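Local structure of myosin-I heavy chain (Dictyostelium discoideum, 5EJR) at residues T85-I90 with P192-I197; Q91-R96 with Y132-T137; Q186-G191 with I274-A279; G207-C212 with L223-T228; T231-T236 with V268-M273. The protein is an actin-based motor with ATPase activity that acts in the early steps of phagocytosis and adhesion, represented here by its C-terminal MyTH4-FERM tail region. All blocks are in the same frame, centred on the assembly; numbering follows the deposited sequence.

Contact 1: residues T85-I90 with P192-I197; sequences TASLVI and PSATEI
Ser-87 and Ile-90 pack against Pro-192, Ala-194 and Ile-197 in a buried, mostly apolar contact that brings the first turns of helices 86-99 and 194-205 together inside the MyTH4 domain. The approach is tightest at Ser-87, whose CB lies 3.5 Å from Ala-194 N. The methyl CD1 of Ile-197 reaches the same residue and sits 3.8 Å from Ser-87 CA. One turn further on, Ile-90 works through its short branch: CG1 is anti to the backbone N (chi1 -168°) and CG2, between the backbone N and the carbonyl carbon, does the touching. Ile-90 CG2 meets Pro-192 CG at 3.9 Å, the isoleucine crossing the ring at about a right angle, and Ile-197 CD1 at 3.9 Å, where the two side chains slide past each other in opposite directions. Ser-193 N-caps its helix, its OG accepting from Glu-196 N at 3.1 Å. The hydroxyl of Ser-87 and the amide of Ala-194 are both taken by the carboxylate of Glu-282, so a side chain of helix 274-283 clamps the two helix starts. Around the apolar centre, Trp-74 of helix 58-75 touches Ile-90 and Ile-197, while Leu-130 and Phe-133 of helix 121-137 close in on Ile-90.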
# COMPACT_ATOMS: atom_id res chain seq x y z
N THR A 85 -8.70 3.51 17.73
CA THR A 85 -9.09 2.10 17.60
C THR A 85 -7.90 1.19 17.92
O THR A 85 -6.76 1.67 17.95
CB THR A 85 -9.72 1.81 16.21
OG1 THR A 85 -10.21 0.47 16.20
CG2 THR A 85 -8.74 1.98 15.07
N ALA A 86 -8.16 -0.11 18.15
CA ALA A 86 -7.11 -1.10 18.45
C ALA A 86 -6.01 -1.17 17.36
O ALA A 86 -4.83 -1.27 17.72
CB ALA A 86 -7.74 -2.47 18.66
N SER A 87 -6.39 -1.10 16.05
CA SER A 87 -5.39 -1.15 14.97
C SER A 87 -4.48 0.07 15.01
O SER A 87 -3.26 -0.07 14.91
CB SER A 87 -6.05 -1.31 13.61
OG SER A 87 -6.92 -0.24 13.30
N LEU A 88 -5.08 1.25 15.24
CA LEU A 88 -4.42 2.55 15.38
C LEU A 88 -3.48 2.54 16.59
O LEU A 88 -2.37 3.07 16.51
CB LEU A 88 -5.48 3.65 15.53
CG LEU A 88 -5.75 4.56 14.32
CD1 LEU A 88 -6.02 3.78 13.05
CD2 LEU A 88 -6.92 5.50 14.60
N VAL A 89 -3.88 1.84 17.68
CA VAL A 89 -3.07 1.75 18.91
C VAL A 89 -1.82 0.91 18.67
O VAL A 89 -0.72 1.38 18.97
CB VAL A 89 -3.92 1.28 20.13
CG1 VAL A 89 -3.03 0.86 21.30
CG2 VAL A 89 -4.88 2.38 20.57
N ILE A 90 -1.96 -0.30 18.10
CA ILE A 90 -0.80 -1.15 17.81
C ILE A 90 0.10 -0.52 16.71
O ILE A 90 1.31 -0.68 16.79
CB ILE A 90 -1.22 -2.62 17.51
CG1 ILE A 90 0.02 -3.56 17.50
CG2 ILE A 90 -2.06 -2.74 16.23
CD1 ILE A 90 -0.33 -5.10 17.64
N PRO A 192 0.14 -3.40 11.99
CA PRO A 192 -0.98 -3.99 11.23
C PRO A 192 -2.27 -3.20 11.18
O PRO A 192 -2.64 -2.55 12.16
CB PRO A 192 -1.17 -5.33 11.93
CG PRO A 192 -0.80 -5.04 13.36
CD PRO A 192 0.30 -4.03 13.32
N SER A 193 -2.99 -3.31 10.04
CA SER A 193 -4.31 -2.71 9.83
C SER A 193 -5.31 -3.63 10.52
O SER A 193 -4.96 -4.77 10.84
CB SER A 193 -4.63 -2.67 8.34
OG SER A 193 -4.58 -3.96 7.75
N ALA A 194 -6.57 -3.19 10.70
CA ALA A 194 -7.63 -4.03 11.28
C ALA A 194 -7.87 -5.26 10.38
O ALA A 194 -8.20 -6.33 10.89
CB ALA A 194 -8.91 -3.23 11.43
N THR A 195 -7.60 -5.11 9.05
CA THR A 195 -7.68 -6.19 8.05
C THR A 195 -6.62 -7.26 8.33
O THR A 195 -6.95 -8.45 8.36
CB THR A 195 -7.54 -5.60 6.62
OG1 THR A 195 -8.67 -4.78 6.38
CG2 THR A 195 -7.46 -6.68 5.53
N GLU A 196 -5.35 -6.83 8.48
CA GLU A 196 -4.23 -7.74 8.76
C GLU A 196 -4.44 -8.45 10.09
O GLU A 196 -4.02 -9.59 10.24
CB GLU A 196 -2.90 -6.98 8.83
CG GLU A 196 -1.70 -7.92 8.86
CD GLU A 196 -0.35 -7.26 8.81
OE1 GLU A 196 -0.30 -6.03 8.60
OE2 GLU A 196 0.67 -7.97 8.96
N ILE A 197 -5.06 -7.75 11.05
CA ILE A 197 -5.31 -8.29 12.39
C ILE A 197 -6.31 -9.45 12.29
O ILE A 197 -5.99 -10.55 12.73
CB ILE A 197 -5.72 -7.16 13.39
CG1 ILE A 197 -4.48 -6.31 13.76
CG2 ILE A 197 -6.35 -7.74 14.66
CD1 ILE A 197 -4.77 -4.86 14.31

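Contact 2: residues Q91-R96 with Y132-T137; sequences QSIISR and YFLSIT
Ile-94 carries this contact: its side chain meets Phe-133, Leu-134 and Thr-137, joining helices 86-99 and 121-137 within the MyTH4 domain. The short axes run in the same general direction, 38° apart and 10.5 Å at closest approach. The tight part lies around the two branches of Ile-94. Ile-94 CD1 presses on the backbone and root of Phe-133, 3.6 Å from Phe-133 O and 3.8 Å from Phe-133 CB. Ile-94 CG1, anti to the carbonyl carbon (chi1 -81°), lies 4.0 Å from Leu-134 CD2. The other branch, Ile-94 CG2, is anti to the backbone N and lies 3.7 Å from the methyl Thr-137 CG2. That threonine is held in rotation by its hydroxyl, Thr-137 OG1, which donates to Phe-133 O at 2.8 Å, nearly along the C=O axis. An alanine in place of Ile-94 would probably open a gap between the helices, leaving Phe-133 CB and the Thr-137 methyl without this partner and Leu-134 CD2 with only the looser touch of Ile-93 from this helix segment. Toward Ile-93 the fit is slacker, its CG2 coming only to 4.5 Å from Leu-134 CD2, and farther round helix 86-99 Ser-92 and Ser-95 are partly exposed to solvent. Ile-107 of helix 104-113 touches both Ile-93 and Leu-134, helix 58-75 packs on Ile-93, and helix 164-178 packs on Tyr-132 and Ser-135.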
# COMPACT_ATOMS: atom_id res chain seq x y z
N GLN A 91 -0.47 0.22 15.73
CA GLN A 91 0.34 0.91 14.71
C GLN A 91 1.28 1.94 15.39
O GLN A 91 2.45 2.01 15.02
CB GLN A 91 -0.56 1.60 13.68
CG GLN A 91 -0.99 0.64 12.57
CD GLN A 91 -2.25 1.11 11.90
OE1 GLN A 91 -2.47 2.31 11.69
NE2 GLN A 91 -3.12 0.18 11.59
N SER A 92 0.78 2.65 16.43
CA SER A 92 1.54 3.61 17.24
C SER A 92 2.71 2.92 17.93
O SER A 92 3.85 3.40 17.83
CB SER A 92 0.63 4.28 18.27
OG SER A 92 1.35 5.21 19.06
N ILE A 93 2.45 1.74 18.58
CA ILE A 93 3.45 0.93 19.28
C ILE A 93 4.54 0.48 18.35
O ILE A 93 5.71 0.59 18.70
CB ILE A 93 2.80 -0.27 20.04
CG1 ILE A 93 1.78 0.21 21.09
CG2 ILE A 93 3.87 -1.19 20.68
CD1 ILE A 93 0.81 -0.87 21.59
N ILE A 94 4.17 -0.07 17.18
CA ILE A 94 5.18 -0.57 16.25
C ILE A 94 5.95 0.61 15.65
O ILE A 94 7.17 0.52 15.51
CB ILE A 94 4.59 -1.58 15.23
CG1 ILE A 94 4.49 -2.99 15.90
CG2 ILE A 94 5.42 -1.67 13.94
CD1 ILE A 94 3.31 -3.71 15.53
N SER A 95 5.26 1.74 15.39
CA SER A 95 5.92 2.95 14.86
C SER A 95 6.99 3.42 15.86
O SER A 95 8.14 3.63 15.48
CB SER A 95 4.90 4.06 14.60
OG SER A 95 5.54 5.30 14.35
N ARG A 96 6.62 3.47 17.18
CA ARG A 96 7.55 3.84 18.24
C ARG A 96 8.77 2.91 18.24
O ARG A 96 9.89 3.39 18.32
CB ARG A 96 6.84 3.85 19.61
CG ARG A 96 7.68 4.37 20.78
CD ARG A 96 6.90 4.46 22.07
NE ARG A 96 5.76 5.39 22.00
CZ ARG A 96 4.49 5.03 21.85
NH1 ARG A 96 4.17 3.74 21.73
NH2 ARG A 96 3.54 5.95 21.79
N TYR A 132 3.81 -11.16 18.34
CA TYR A 132 3.85 -11.63 16.95
C TYR A 132 4.10 -10.45 15.99
O TYR A 132 4.97 -10.54 15.12
CB TYR A 132 2.54 -12.34 16.58
CG TYR A 132 2.38 -12.51 15.08
CD1 TYR A 132 3.07 -13.51 14.40
CD2 TYR A 132 1.59 -11.64 14.34
CE1 TYR A 132 2.97 -13.64 13.02
CE2 TYR A 132 1.48 -11.76 12.95
CZ TYR A 132 2.16 -12.77 12.30
OH TYR A 132 2.05 -12.93 10.93
N PHE A 133 3.31 -9.37 16.14
CA PHE A 133 3.36 -8.17 15.30
C PHE A 133 4.65 -7.38 15.50
O PHE A 133 5.11 -6.73 14.56
CB PHE A 133 2.11 -7.30 15.46
CG PHE A 133 0.86 -7.90 14.83
CD1 PHE A 133 0.83 -8.21 13.48
CD2 PHE A 133 -0.29 -8.09 15.58
CE1 PHE A 133 -0.33 -8.76 12.90
CE2 PHE A 133 -1.45 -8.64 15.00
CZ PHE A 133 -1.46 -8.98 13.67
N LEU A 134 5.31 -7.52 16.67
CA LEU A 134 6.61 -6.90 16.88
C LEU A 134 7.63 -7.76 16.14
O LEU A 134 8.48 -7.22 15.42
CB LEU A 134 7.02 -6.83 18.37
CG LEU A 134 6.19 -5.99 19.33
CD1 LEU A 134 6.58 -6.29 20.77
CD2 LEU A 134 6.37 -4.51 19.06
N SER A 135 7.56 -9.10 16.33
CA SER A 135 8.51 -10.04 15.73
C SER A 135 8.53 -10.04 14.19
O SER A 135 9.55 -10.37 13.61
CB SER A 135 8.29 -11.46 16.26
OG SER A 135 7.10 -12.02 15.75
N ILE A 136 7.42 -9.65 13.54
CA ILE A 136 7.40 -9.56 12.07
C ILE A 136 8.09 -8.26 11.59
O ILE A 136 8.59 -8.24 10.46
CB ILE A 136 5.99 -9.77 11.44
CG1 ILE A 136 4.93 -8.83 12.02
CG2 ILE A 136 5.56 -11.24 11.52
CD1 ILE A 136 3.65 -8.67 11.19
N THR A 137 8.16 -7.22 12.46
CA THR A 137 8.73 -5.90 12.14
C THR A 137 10.24 -5.76 12.46
O THR A 137 11.04 -5.52 11.55
CB THR A 137 7.90 -4.81 12.81
OG1 THR A 137 6.54 -5.20 12.75
CG2 THR A 137 8.06 -3.45 12.11

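Contact 3: residues Q186-G191 with I274-A279; sequences QQRKMG and IYDVLA
Asp-276 receives three donors from Arg-188, Lys-189 and Met-190, and this joins the MyTH4 domain to the ubiquitin-like first lobe of the FERM domain. The MyTH4 side is the loop ahead of helix 194-205; the FERM side is the first turns of helix 274-283. Polar bonds come first. Asp-276 OD2 accepts from Lys-189 N at 2.8 Å, met on its syn side but well out of the carboxylate plane. Asp-276 OD1 accepts twice, from Met-190 N at 2.8 Å and from Arg-188 NE at 2.9 Å, the latter a nearly straight salt bridge (168°). These two donors approach OD1 from opposite faces of the carboxylate plane, so the oxygen is gripped from above and below. The guanidinium plane stands 63° to the carboxylate, with OD1 at its edge. Replacing Asp-276 by an alanine would probably leave Arg-188 NE and the amides of Lys-189 and Met-190 without their acceptor, setting the loop free to shift from the helix. Arg-188 also has an outside partner, a salt bridge from NH2 to Glu-196, which helps fix its rotation. Packing contacts complete the contact. Tyr-275 CB lies over one face of the guanidinium, offset toward its rim. The bent side chain of Met-190 (chi3 -82°) brings its CE to 3.8 Å from Ala-279 CB. Gly-191 O is buried without a polar partner in the model; 3.4 Å from it lies the methyl carbon CB of Ala-279.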
# COMPACT_ATOMS: atom_id res chain seq x y z
N GLN A 186 12.32 -6.87 2.59
CA GLN A 186 11.20 -7.49 3.28
C GLN A 186 10.86 -6.82 4.62
O GLN A 186 9.84 -7.14 5.21
CB GLN A 186 11.40 -9.00 3.45
CG GLN A 186 10.98 -9.78 2.21
CD GLN A 186 11.16 -11.28 2.31
OE1 GLN A 186 12.10 -11.79 2.93
NE2 GLN A 186 10.28 -12.01 1.65
N GLN A 187 11.67 -5.85 5.06
CA GLN A 187 11.42 -5.15 6.32
C GLN A 187 10.19 -4.26 6.25
O GLN A 187 10.17 -3.30 5.49
CB GLN A 187 12.67 -4.39 6.80
CG GLN A 187 13.79 -5.33 7.27
CD GLN A 187 15.09 -4.64 7.60
OE1 GLN A 187 15.26 -3.43 7.44
NE2 GLN A 187 16.05 -5.41 8.08
N ARG A 188 9.12 -4.64 7.00
CA ARG A 188 7.83 -3.93 7.07
C ARG A 188 8.00 -2.53 7.65
O ARG A 188 8.85 -2.34 8.52
CB ARG A 188 6.81 -4.73 7.92
CG ARG A 188 6.23 -5.98 7.22
CD ARG A 188 5.07 -5.68 6.26
NE ARG A 188 3.98 -4.96 6.92
CZ ARG A 188 2.97 -5.54 7.56
NH1 ARG A 188 2.88 -6.87 7.61
NH2 ARG A 188 2.05 -4.80 8.16
N LYS A 189 7.21 -1.55 7.16
CA LYS A 189 7.32 -0.14 7.56
C LYS A 189 6.18 0.31 8.46
O LYS A 189 6.24 1.40 9.02
CB LYS A 189 7.35 0.78 6.30
CG LYS A 189 8.39 0.43 5.24
CD LYS A 189 9.78 0.94 5.60
CE LYS A 189 10.82 0.56 4.57
NZ LYS A 189 11.28 -0.84 4.71
N MET A 190 5.10 -0.47 8.50
CA MET A 190 3.92 -0.13 9.29
C MET A 190 3.53 -1.29 10.18
O MET A 190 3.89 -2.44 9.91
CB MET A 190 2.72 0.19 8.38
CG MET A 190 2.89 1.40 7.47
SD MET A 190 2.88 2.97 8.36
CE MET A 190 1.13 3.24 8.52
N GLY A 191 2.75 -0.95 11.21
CA GLY A 191 2.12 -1.91 12.11
C GLY A 191 0.91 -2.47 11.39
O GLY A 191 0.64 -2.06 10.25
N ILE A 274 1.96 -4.78 0.61
CA ILE A 274 0.49 -4.56 0.58
C ILE A 274 -0.08 -4.24 1.97
O ILE A 274 -0.90 -3.32 2.09
CB ILE A 274 -0.31 -5.69 -0.14
CG1 ILE A 274 -1.83 -5.42 -0.08
CG2 ILE A 274 0.06 -7.09 0.39
CD1 ILE A 274 -2.65 -6.14 -1.12
N TYR A 275 0.42 -4.91 3.02
CA TYR A 275 -0.06 -4.65 4.38
C TYR A 275 0.35 -3.27 4.90
O TYR A 275 -0.43 -2.66 5.63
CB TYR A 275 0.34 -5.78 5.34
CG TYR A 275 -0.60 -6.98 5.28
CD1 TYR A 275 -1.98 -6.81 5.37
CD2 TYR A 275 -0.10 -8.28 5.20
CE1 TYR A 275 -2.84 -7.91 5.35
CE2 TYR A 275 -0.96 -9.38 5.18
CZ TYR A 275 -2.33 -9.19 5.26
OH TYR A 275 -3.18 -10.26 5.22
N ASP A 276 1.52 -2.73 4.45
CA ASP A 276 1.93 -1.37 4.82
C ASP A 276 0.97 -0.35 4.20
O ASP A 276 0.64 0.65 4.83
CB ASP A 276 3.38 -1.07 4.42
CG ASP A 276 4.44 -1.74 5.30
OD1 ASP A 276 4.10 -2.15 6.43
OD2 ASP A 276 5.61 -1.82 4.86
N VAL A 277 0.49 -0.63 2.96
CA VAL A 277 -0.47 0.22 2.25
C VAL A 277 -1.80 0.19 3.00
O VAL A 277 -2.41 1.25 3.18
CB VAL A 277 -0.66 -0.18 0.75
CG1 VAL A 277 -1.66 0.73 0.06
CG2 VAL A 277 0.66 -0.22 -0.01
N LEU A 278 -2.27 -1.00 3.42
CA LEU A 278 -3.55 -1.09 4.13
C LEU A 278 -3.56 -0.31 5.44
O LEU A 278 -4.58 0.29 5.77
CB LEU A 278 -4.01 -2.55 4.34
CG LEU A 278 -4.40 -3.29 3.06
CD1 LEU A 278 -4.44 -4.81 3.31
CD2 LEU A 278 -5.75 -2.79 2.51
N ALA A 279 -2.41 -0.29 6.14
CA ALA A 279 -2.24 0.45 7.40
C ALA A 279 -2.30 1.96 7.10
O ALA A 279 -3.09 2.67 7.72
CB ALA A 279 -0.92 0.08 8.05

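Contact 4: residues G207-C212 with L223-T228; sequences GDISTC and LAKINT
Thr-211 pairs with Lys-225, and Cys-212 with Ala-224, in the antiparallel beta hairpin of strands 211-215 and 221-225 that begins the ubiquitin-like lobe of the FERM domain. Cys-212 and Ala-224 form the hydrogen-bonded pair: Cys-212 N donates to Ala-224 O and Ala-224 N to Cys-212 O, each at 2.8 Å, the second almost straight at 178°. Thr-211 and Lys-225 make the non-hydrogen-bonded pair beside it. The pairing carries on past the strand ends, where Ile-226 N donates to Ser-210 O at 3.1 Å from above the carbonyl plane. Side chains then cover two faces. On the face of Thr-211 and Lys-225, Ile-209 crosses the lysine at about a right angle; its CD1 lies 3.8 Å from Lys-225 CE, a contact with the aliphatic part of the chain. On the face of Cys-212 and Ala-224, which turns to the lobe's helices, Ile-274 touches Cys-212 and Ile-226, while Ile-235 touches Ala-224. Ile-226 spans this side with its two branches. CG1 runs anti to the backbone N (chi1 -169°) and carries CD1 to within 3.8 Å of Cys-212 CB, while CG2 rests 3.5 Å from Ser-210 O.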
# COMPACT_ATOMS: atom_id res chain seq x y z
N GLY A 207 -7.50 -21.74 10.03
CA GLY A 207 -6.48 -22.25 9.12
C GLY A 207 -6.64 -21.80 7.68
O GLY A 207 -5.80 -22.13 6.83
N ASP A 208 -7.72 -21.04 7.38
CA ASP A 208 -8.06 -20.53 6.05
C ASP A 208 -7.02 -19.53 5.49
O ASP A 208 -6.41 -18.78 6.26
CB ASP A 208 -9.47 -19.91 6.02
CG ASP A 208 -9.81 -19.00 7.19
OD1 ASP A 208 -8.87 -18.44 7.80
OD2 ASP A 208 -11.02 -18.82 7.47
N ILE A 209 -6.84 -19.54 4.16
CA ILE A 209 -5.88 -18.68 3.45
C ILE A 209 -6.35 -17.23 3.37
O ILE A 209 -7.46 -16.95 2.92
CB ILE A 209 -5.49 -19.26 2.05
CG1 ILE A 209 -4.53 -18.32 1.26
CG2 ILE A 209 -6.72 -19.64 1.20
CD1 ILE A 209 -3.02 -18.45 1.59
N SER A 210 -5.47 -16.31 3.80
CA SER A 210 -5.73 -14.87 3.74
C SER A 210 -5.73 -14.38 2.27
O SER A 210 -4.85 -14.77 1.50
CB SER A 210 -4.69 -14.11 4.56
OG SER A 210 -4.87 -14.36 5.94
N THR A 211 -6.72 -13.58 1.90
CA THR A 211 -6.83 -13.02 0.55
C THR A 211 -7.13 -11.53 0.60
O THR A 211 -7.70 -11.05 1.58
CB THR A 211 -7.95 -13.71 -0.29
OG1 THR A 211 -9.24 -13.37 0.26
CG2 THR A 211 -7.77 -15.23 -0.45
N CYS A 212 -6.79 -10.82 -0.48
CA CYS A 212 -7.10 -9.41 -0.66
C CYS A 212 -7.94 -9.29 -1.94
O CYS A 212 -7.63 -9.94 -2.94
CB CYS A 212 -5.83 -8.56 -0.74
SG CYS A 212 -6.15 -6.78 -0.80
N LEU A 223 -9.71 -12.52 -5.96
CA LEU A 223 -9.19 -12.66 -4.62
C LEU A 223 -7.77 -13.14 -4.74
O LEU A 223 -7.52 -14.18 -5.35
CB LEU A 223 -10.05 -13.62 -3.77
CG LEU A 223 -11.49 -13.17 -3.49
CD1 LEU A 223 -12.29 -14.28 -2.82
CD2 LEU A 223 -11.54 -11.92 -2.63
N ALA A 224 -6.82 -12.34 -4.24
CA ALA A 224 -5.40 -12.66 -4.31
C ALA A 224 -4.89 -13.17 -2.97
O ALA A 224 -5.18 -12.57 -1.95
CB ALA A 224 -4.62 -11.43 -4.71
N LYS A 225 -4.05 -14.21 -3.00
CA LYS A 225 -3.42 -14.76 -1.78
C LYS A 225 -2.43 -13.71 -1.24
O LYS A 225 -1.66 -13.13 -2.02
CB LYS A 225 -2.70 -16.08 -2.06
CG LYS A 225 -3.65 -17.26 -2.25
CD LYS A 225 -2.98 -18.45 -2.98
CE LYS A 225 -2.24 -19.39 -2.06
NZ LYS A 225 -1.47 -20.42 -2.82
N ILE A 226 -2.51 -13.43 0.06
CA ILE A 226 -1.72 -12.39 0.74
C ILE A 226 -1.00 -12.95 1.97
O ILE A 226 -1.60 -13.64 2.79
CB ILE A 226 -2.67 -11.17 1.06
CG1 ILE A 226 -1.92 -9.92 1.52
CG2 ILE A 226 -3.77 -11.51 2.06
CD1 ILE A 226 -2.88 -8.69 1.70
N ASN A 227 0.29 -12.69 2.08
CA ASN A 227 1.11 -13.08 3.22
C ASN A 227 1.66 -11.78 3.82
O ASN A 227 1.56 -10.73 3.19
CB ASN A 227 2.28 -13.98 2.79
CG ASN A 227 1.96 -15.00 1.73
OD1 ASN A 227 0.88 -15.60 1.69
ND2 ASN A 227 2.92 -15.24 0.84
N THR A 228 2.25 -11.85 5.03
CA THR A 228 2.85 -10.74 5.78
C THR A 228 3.73 -9.83 4.92
O THR A 228 3.63 -8.61 5.02
CB THR A 228 3.68 -11.30 6.96
OG1 THR A 228 2.84 -12.15 7.73
CG2 THR A 228 4.27 -10.22 7.85

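Contact 5: residues T231-T236 with V268-M273; sequences TIREIT and VSETDM. With EDO (1,2-ethanediol), chain E.
Ile-232 and Val-268 cross at about a right angle, with Ile-232 CG1 3.7 Å from Val-268 CG1, and around this apolar pair the start of helix 232-243 meets the turn that leads into helix 274-283. The isoleucine lies against the turn's backbone as well: its CB comes to 3.4 Å from Ser-269 O. Next to it Arg-233 and Glu-270 cross obliquely. Arg-233 CG is anti to the backbone N (chi1 -176°), and the chain then bends, bringing CD to 3.5 Å from Glu-270 OE2. Guanidinium and carboxylate planes stand 74° apart, and Arg-233 NH1 stays 4.3 Å from Glu-270 OE1, beyond a salt bridge; the arginine's ionic partner is Asp-237. Residues Ser-269 to Asp-272 form a type I beta turn that presents carbonyls to the helix start: Ile-232 N donates to Asp-272 O at 2.9 Å, and Arg-233 N to Glu-270 O at 3.0 Å, in the carbonyl plane on a lone pair. Glu-270 N donates to O2 of a 1,2-ethanediol, probably from the crystallisation liquor, at 2.8 Å. Thr-231 and Glu-234 add a capping box, with Glu-234 N bonded to Thr-231 OG1 and Thr-231 N to Glu-234 OE1. First-turn amides of helix 232-243, which have no carbonyl of their own helix to bind, are thus satisfied partly by the turn and partly by the capping box.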
# COMPACT_ATOMS: atom_id res chain seq x y z
N THR A 231 4.49 -8.18 -1.66
CA THR A 231 4.64 -6.88 -2.31
C THR A 231 3.49 -6.64 -3.30
O THR A 231 2.82 -7.59 -3.75
CB THR A 231 5.96 -6.76 -3.06
OG1 THR A 231 5.97 -7.72 -4.11
CG2 THR A 231 7.18 -6.88 -2.16
N ILE A 232 3.30 -5.38 -3.69
CA ILE A 232 2.29 -4.99 -4.67
C ILE A 232 2.60 -5.65 -6.03
O ILE A 232 1.67 -6.07 -6.73
CB ILE A 232 2.18 -3.44 -4.68
CG1 ILE A 232 1.58 -2.95 -3.33
CG2 ILE A 232 1.41 -2.87 -5.92
CD1 ILE A 232 0.02 -3.17 -3.07
N ARG A 233 3.90 -5.85 -6.34
CA ARG A 233 4.31 -6.50 -7.59
C ARG A 233 3.84 -7.94 -7.63
O ARG A 233 3.30 -8.36 -8.66
CB ARG A 233 5.82 -6.41 -7.83
CG ARG A 233 6.28 -7.00 -9.18
CD ARG A 233 5.81 -6.18 -10.39
NE ARG A 233 4.66 -6.79 -11.08
CZ ARG A 233 3.96 -6.21 -12.06
NH1 ARG A 233 4.26 -4.98 -12.45
NH2 ARG A 233 2.95 -6.85 -12.62
N GLU A 234 3.98 -8.67 -6.51
CA GLU A 234 3.53 -10.07 -6.39
C GLU A 234 2.02 -10.21 -6.50
O GLU A 234 1.57 -11.12 -7.19
CB GLU A 234 4.06 -10.74 -5.09
CG GLU A 234 5.58 -10.88 -5.07
CD GLU A 234 6.22 -11.18 -3.72
OE1 GLU A 234 5.63 -10.82 -2.67
OE2 GLU A 234 7.35 -11.73 -3.71
N ILE A 235 1.23 -9.34 -5.82
CA ILE A 235 -0.23 -9.42 -5.96
C ILE A 235 -0.68 -9.04 -7.36
O ILE A 235 -1.66 -9.62 -7.83
CB ILE A 235 -1.11 -8.72 -4.91
CG1 ILE A 235 -0.73 -7.25 -4.72
CG2 ILE A 235 -1.18 -9.47 -3.58
CD1 ILE A 235 -1.96 -6.36 -4.60
N THR A 236 -0.01 -8.06 -8.03
CA THR A 236 -0.36 -7.68 -9.41
C THR A 236 -0.16 -8.92 -10.29
O THR A 236 -1.05 -9.25 -11.07
CB THR A 236 0.48 -6.49 -9.93
OG1 THR A 236 0.33 -5.36 -9.06
CG2 THR A 236 0.08 -6.07 -11.33
N VAL A 268 0.25 2.82 -6.91
CA VAL A 268 0.82 2.18 -5.73
C VAL A 268 2.15 1.60 -6.18
O VAL A 268 2.19 0.86 -7.14
CB VAL A 268 -0.11 1.10 -5.11
CG1 VAL A 268 0.52 0.53 -3.83
CG2 VAL A 268 -1.48 1.67 -4.81
N SER A 269 3.23 1.92 -5.49
CA SER A 269 4.55 1.41 -5.88
C SER A 269 4.56 -0.09 -5.85
O SER A 269 4.11 -0.67 -4.87
CB SER A 269 5.64 1.93 -4.95
OG SER A 269 6.89 1.41 -5.36
N GLU A 270 5.09 -0.71 -6.90
CA GLU A 270 5.22 -2.17 -6.95
C GLU A 270 6.12 -2.74 -5.82
O GLU A 270 6.03 -3.93 -5.52
CB GLU A 270 5.73 -2.62 -8.33
CG GLU A 270 7.15 -2.19 -8.68
CD GLU A 270 7.71 -2.90 -9.89
OE1 GLU A 270 7.41 -2.48 -11.03
OE2 GLU A 270 8.42 -3.91 -9.69
N THR A 271 6.99 -1.90 -5.22
CA THR A 271 7.89 -2.35 -4.14
C THR A 271 7.28 -2.20 -2.77
O THR A 271 7.90 -2.64 -1.80
CB THR A 271 9.25 -1.66 -4.18
OG1 THR A 271 9.06 -0.24 -4.16
CG2 THR A 271 10.12 -2.12 -5.33
N ASP A 272 6.10 -1.57 -2.66
CA ASP A 272 5.49 -1.43 -1.35
C ASP A 272 4.95 -2.80 -0.88
O ASP A 272 4.61 -3.65 -1.72
CB ASP A 272 4.30 -0.46 -1.39
CG ASP A 272 4.58 1.03 -1.43
OD1 ASP A 272 5.78 1.42 -1.48
OD2 ASP A 272 3.60 1.82 -1.43
N MET A 273 4.84 -2.97 0.45
CA MET A 273 4.25 -4.13 1.10
C MET A 273 2.78 -3.84 1.11
O MET A 273 2.39 -2.76 1.55
CB MET A 273 4.72 -4.24 2.57
CG MET A 273 6.18 -4.50 2.70
SD MET A 273 6.71 -5.77 1.54
CE MET A 273 7.83 -6.61 2.53
C1 EDO E . 3.96 1.31 -11.40
O1 EDO E . 2.78 0.51 -11.28
C2 EDO E . 4.50 1.70 -9.97
O2 EDO E . 5.19 0.57 -9.44

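Overall arrangement
From the N terminus, contact 1 opens first, at the start of helix 86-99, and closes a loop of about a hundred residues at the start of helix 194-205. Contact 2 nests inside that loop, so the two tie helix 86-99 to helices 194-205 and 121-137 of the MyTH4 domain. Contact 3 opens just before contact 1 closes; the two cross along the chain, linked by the Glu-196 to Arg-188 salt bridge. It ends on helix 274-283, tying MyTH4 to FERM. Within its loop lie contacts 4 and 5, in series, both building the ubiquitin-like lobe. Ile-235 of contact 5 packs on Ala-224 of contact 4, and Ile-274 of contact 3 touches both contacts.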